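Local coordinates for serine protease pet (Escherichia coli, PDB 4OM9), which acts as a secreted serine protease enterotoxin, the passenger domain of an autotransporter, and probably cleaves the host cytoskeletal protein alpha-fodrin, at residues D12-D15 against L16-K20; T545-K548 against N549-S553. All coordinates share one frame; numbering follows the deposited sequence.

Contact 1. Residues D12-D15 against L16-K20; sequences DYLD and LAQNK
Leu16 N bonds to Asp12 O at 3.2 Å, Ala17 N to Tyr13 O and Gln18 N to Leu14 O, each in the i to i+4 pattern of a helix. Past Gln18 the pattern changes. Lys20 N bonds to Asp15 O at 2.8 Å, nearly straight at 168° and in the carbonyl plane, and Asn19 N makes a weak bond back to Leu16 O. With Asn19 in the left-handed region, this 6→1 and 5→2 pair is a Schellman motif, closing helix 10-17 in the protease part of the toxin. Among the side chains, Gln18 lies alongside Leu14. Its CG, turned beside its own backbone N (chi1 -56°), lies 3.3 Å from Leu14 O, and the extended chain carries NE2 to 3.8 Å from Leu14 CB, where that nitrogen donates to Asp169 O and Leu171 O. Lys20 instead crosses Asp15 at about a right angle, its CB 3.3 Å from Asp15 OD1. The buried carboxylate of Asp15 is satisfied by Ala524 N and His523 ND1. On its apolar side the helix meets strand 172-185, where Leu16 and Ala17 both touch Ala173.

Contact 2. Residues T545-K548 against N549-S553; sequences TRIK and NAENS
Glu551 sets its CG beside its own backbone N (chi1 -56°) and runs extended from there, while Ile547 holds CG2 anti to its N; the two side chains therefore lie side by side, with Glu551 OE1 3.8 Å from Ile547 CG2. On roughly the far side of the helix, Asn549 takes the same first torsion (chi1 -68°), bringing ND2 alongside Thr545 CG2 at 3.6 Å in a van der Waals contact. Beneath these pairs run the i to i+4 backbone bonds of helix 543-550: Asn549 N to Thr545 O, Ala550 N to Arg546 O at 2.8 Å, and Glu551 N to Ile547 O. Glu551 N also makes a weak i to i+3 bond to Lys548 O. Glu551 then leaves helical geometry and occupies the N-cap position of helix 552-558, so a single residue joins two short helices. Ile547 touches Phe526, and Ala550 touches Ile160 of strand 160-161. The Glu551 carboxylate is buried, yet OE2 takes a salt bridge from Lys35 and a bond from Ala10 N, and OE1 pairs with Ser564 OG; a lysine and an amide donor so close would be expected to stabilise its ionised form.

Both contacts illustrate how a short helix ends, but in different surroundings. Contact 1 is largely buried, its helix 10-17 resting on protease strands; contact 2, on helices 543-550 and 552-558, is mostly at the surface, with Ile547 and Glu551 as its buried residues. Their endings also differ: the first turns into a loop through a left-handed residue, whereas the second passes directly into another helix. They hold different elements, their nearest atoms about 7 Å apart, yet these are linked. Phe526 touches both Leu14 and Ile547, and Glu551 ties the second element to the first turn of helix 10-17. Both bury a carboxylate, and that of contact 2 is engaged in a salt bridge as well.

Contact 1. Residues D12-D15 against L16-K20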
loop_
_atom_site.group_PDB
_atom_site.type_symbol
_atom_site.label_atom_id
_atom_site.label_comp_id
_atom_site.label_asym_id
_atom_site.label_seq_id
_atom_site.Cartn_x
_atom_site.Cartn_y
_atom_site.Cartn_z
ATOM N N ASP A 12 -0.347 22.723 -6.655
ATOM C CA ASP A 12 -1.729 22.261 -6.681
ATOM C C ASP A 12 -2.349 22.273 -8.087
ATOM O O ASP A 12 -3.065 21.340 -8.463
ATOM C CB ASP A 12 -2.581 23.102 -5.728
ATOM C CG ASP A 12 -2.249 22.840 -4.271
ATOM O OD1 ASP A 12 -1.737 21.738 -3.976
ATOM O OD2 ASP A 12 -2.518 23.721 -3.418
ATOM N N TYR A 13 -2.083 23.327 -8.857
ATOM C CA TYR A 13 -2.580 23.388 -10.222
ATOM C C TYR A 13 -1.988 22.274 -11.073
ATOM O O TYR A 13 -2.658 21.723 -11.938
ATOM C CB TYR A 13 -2.268 24.744 -10.858
ATOM C CG TYR A 13 -2.982 25.920 -10.235
ATOM C CD1 TYR A 13 -4.259 26.283 -10.657
ATOM C CD2 TYR A 13 -2.378 26.677 -9.231
ATOM C CE1 TYR A 13 -4.925 27.370 -10.092
ATOM C CE2 TYR A 13 -3.031 27.757 -8.655
ATOM C CZ TYR A 13 -4.304 28.106 -9.094
ATOM O OH TYR A 13 -4.958 29.180 -8.528
ATOM N N LEU A 14 -0.727 21.959 -10.816
ATOM C CA LEU A 14 0.012 20.930 -11.548
ATOM C C LEU A 14 -0.456 19.531 -11.182
ATOM O O LEU A 14 -0.628 18.681 -12.051
ATOM C CB LEU A 14 1.496 21.061 -11.256
ATOM C CG LEU A 14 2.352 22.028 -12.071
ATOM C CD1 LEU A 14 1.608 23.245 -12.477
ATOM C CD2 LEU A 14 3.579 22.420 -11.293
ATOM N N ASP A 15 -0.654 19.298 -9.882
ATOM C CA ASP A 15 -1.140 18.006 -9.393
ATOM C C ASP A 15 -2.461 17.649 -10.074
ATOM O O ASP A 15 -2.680 16.499 -10.458
ATOM C CB ASP A 15 -1.337 18.016 -7.864
ATOM C CG ASP A 15 -0.110 17.524 -7.085
ATOM O OD1 ASP A 15 0.857 17.041 -7.695
ATOM O OD2 ASP A 15 -0.124 17.634 -5.827
ATOM N N LEU A 16 -3.335 18.643 -10.211
ATOM C CA LEU A 16 -4.653 18.418 -10.788
ATOM C C LEU A 16 -4.546 18.059 -12.267
ATOM O O LEU A 16 -5.229 17.154 -12.730
ATOM C CB LEU A 16 -5.546 19.649 -10.610
ATOM C CG LEU A 16 -6.945 19.633 -11.232
ATOM C CD1 LEU A 16 -7.730 18.387 -10.860
ATOM C CD2 LEU A 16 -7.711 20.876 -10.816
ATOM N N ALA A 17 -3.698 18.776 -12.999
ATOM C CA ALA A 17 -3.606 18.579 -14.443
ATOM C C ALA A 17 -2.954 17.240 -14.738
ATOM O O ALA A 17 -3.236 16.624 -15.748
ATOM C CB ALA A 17 -2.819 19.709 -15.115
ATOM N N GLN A 18 -2.096 16.777 -13.837
ATOM C CA GLN A 18 -1.285 15.618 -14.145
ATOM C C GLN A 18 -1.768 14.412 -13.357
ATOM O O GLN A 18 -1.094 13.377 -13.313
ATOM C CB GLN A 18 0.189 15.948 -13.875
ATOM C CG GLN A 18 0.621 17.197 -14.668
ATOM C CD GLN A 18 2.000 17.683 -14.314
ATOM O OE1 GLN A 18 2.888 16.887 -13.982
ATOM N NE2 GLN A 18 2.200 19.000 -14.386
ATOM N N ASN A 19 -2.957 14.556 -12.762
ATOM C CA ASN A 19 -3.572 13.485 -11.977
ATOM C C ASN A 19 -2.615 12.915 -10.913
ATOM O O ASN A 19 -2.471 11.698 -10.753
ATOM C CB ASN A 19 -4.069 12.366 -12.895
ATOM C CG ASN A 19 -5.313 12.758 -13.675
ATOM O OD1 ASN A 19 -5.343 12.655 -14.899
ATOM N ND2 ASN A 19 -6.343 13.199 -12.975
ATOM N N LYS A 20 -1.981 13.827 -10.187
ATOM C CA LYS A 20 -1.055 13.506 -9.118
ATOM C C LYS A 20 -1.642 13.870 -7.752
ATOM O O LYS A 20 -2.594 14.639 -7.663
ATOM C CB LYS A 20 0.265 14.245 -9.349
ATOM C CG LYS A 20 0.985 13.867 -10.649
ATOM C CD LYS A 20 1.724 12.557 -10.474
ATOM C CE LYS A 20 2.324 12.079 -11.783
ATOM N NZ LYS A 20 2.796 10.672 -11.653
#

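Contact 2. Residues T545-K548 against N549-S553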
loop_
_atom_site.group_PDB
_atom_site.type_symbol
_atom_site.label_atom_id
_atom_site.label_comp_id
_atom_site.label_asym_id
_atom_site.label_seq_id
_atom_site.Cartn_x
_atom_site.Cartn_y
_atom_site.Cartn_z
ATOM N N THR A 545 13.548 28.245 -7.782
ATOM C CA THR A 545 13.929 28.769 -6.471
ATOM C C THR A 545 12.917 29.823 -5.993
ATOM O O THR A 545 12.577 29.890 -4.808
ATOM C CB THR A 545 15.356 29.397 -6.511
ATOM O OG1 THR A 545 16.325 28.397 -6.858
ATOM C CG2 THR A 545 15.736 30.026 -5.172
ATOM N N ARG A 546 12.431 30.643 -6.920
ATOM C CA ARG A 546 11.542 31.751 -6.552
ATOM C C ARG A 546 10.206 31.231 -6.026
ATOM O O ARG A 546 9.652 31.772 -5.055
ATOM C CB ARG A 546 11.314 32.687 -7.737
ATOM C CG ARG A 546 12.530 33.493 -8.135
ATOM C CD ARG A 546 12.141 34.713 -8.986
ATOM N NE ARG A 546 13.288 35.185 -9.751
ATOM C CZ ARG A 546 13.356 36.344 -10.393
ATOM N NH1 ARG A 546 12.339 37.198 -10.361
ATOM N NH2 ARG A 546 14.460 36.650 -11.056
ATOM N N ILE A 547 9.699 30.172 -6.647
ATOM C CA ILE A 547 8.477 29.558 -6.150
ATOM C C ILE A 547 8.677 29.043 -4.717
ATOM O O ILE A 547 7.812 29.218 -3.854
ATOM C CB ILE A 547 8.023 28.411 -7.038
ATOM C CG1 ILE A 547 7.621 28.933 -8.421
ATOM C CG2 ILE A 547 6.877 27.658 -6.379
ATOM C CD1 ILE A 547 7.492 27.815 -9.490
ATOM N N LYS A 548 9.820 28.414 -4.466
ATOM C CA LYS A 548 10.124 27.903 -3.135
ATOM C C LYS A 548 10.250 29.035 -2.101
ATOM O O LYS A 548 9.729 28.918 -0.996
ATOM C CB LYS A 548 11.403 27.053 -3.172
ATOM C CG LYS A 548 12.062 26.817 -1.823
ATOM C CD LYS A 548 13.266 25.895 -1.970
ATOM C CE LYS A 548 14.138 25.908 -0.718
ATOM N NZ LYS A 548 15.314 24.992 -0.809
ATOM N N ASN A 549 10.930 30.123 -2.455
ATOM C CA ASN A 549 11.003 31.286 -1.566
ATOM C C ASN A 549 9.647 31.942 -1.340
ATOM O O ASN A 549 9.341 32.399 -0.237
ATOM C CB ASN A 549 11.968 32.339 -2.110
ATOM C CG ASN A 549 13.408 31.877 -2.094
ATOM O OD1 ASN A 549 13.800 31.004 -1.303
ATOM N ND2 ASN A 549 14.220 32.471 -2.970
ATOM N N ALA A 550 8.833 32.005 -2.384
ATOM C CA ALA A 550 7.591 32.747 -2.272
ATOM C C ALA A 550 6.601 32.017 -1.372
ATOM O O ALA A 550 5.715 32.635 -0.793
ATOM C CB ALA A 550 6.997 32.991 -3.636
ATOM N N GLU A 551 6.767 30.705 -1.236
ATOM C CA GLU A 551 5.883 29.919 -0.384
ATOM C C GLU A 551 6.571 29.457 0.925
ATOM O O GLU A 551 6.011 28.659 1.694
ATOM C CB GLU A 551 5.356 28.706 -1.154
ATOM C CG GLU A 551 4.641 29.041 -2.464
ATOM C CD GLU A 551 4.067 27.810 -3.142
ATOM O OE1 GLU A 551 4.807 26.810 -3.285
ATOM O OE2 GLU A 551 2.871 27.831 -3.511
ATOM N N ASN A 552 7.772 29.971 1.182
ATOM C CA ASN A 552 8.567 29.547 2.339
ATOM C C ASN A 552 7.924 29.849 3.700
ATOM O O ASN A 552 7.913 28.989 4.580
ATOM C CB ASN A 552 9.950 30.189 2.286
ATOM C CG ASN A 552 10.753 29.951 3.562
ATOM O OD1 ASN A 552 11.031 28.807 3.929
ATOM N ND2 ASN A 552 11.135 31.032 4.238
ATOM N N SER A 553 7.383 31.056 3.867
ATOM C CA SER A 553 6.785 31.476 5.134
ATOM C C SER A 553 5.637 30.585 5.557
ATOM O O SER A 553 5.623 30.096 6.684
ATOM C CB SER A 553 6.297 32.930 5.047
ATOM O OG SER A 553 7.382 33.789 4.771
#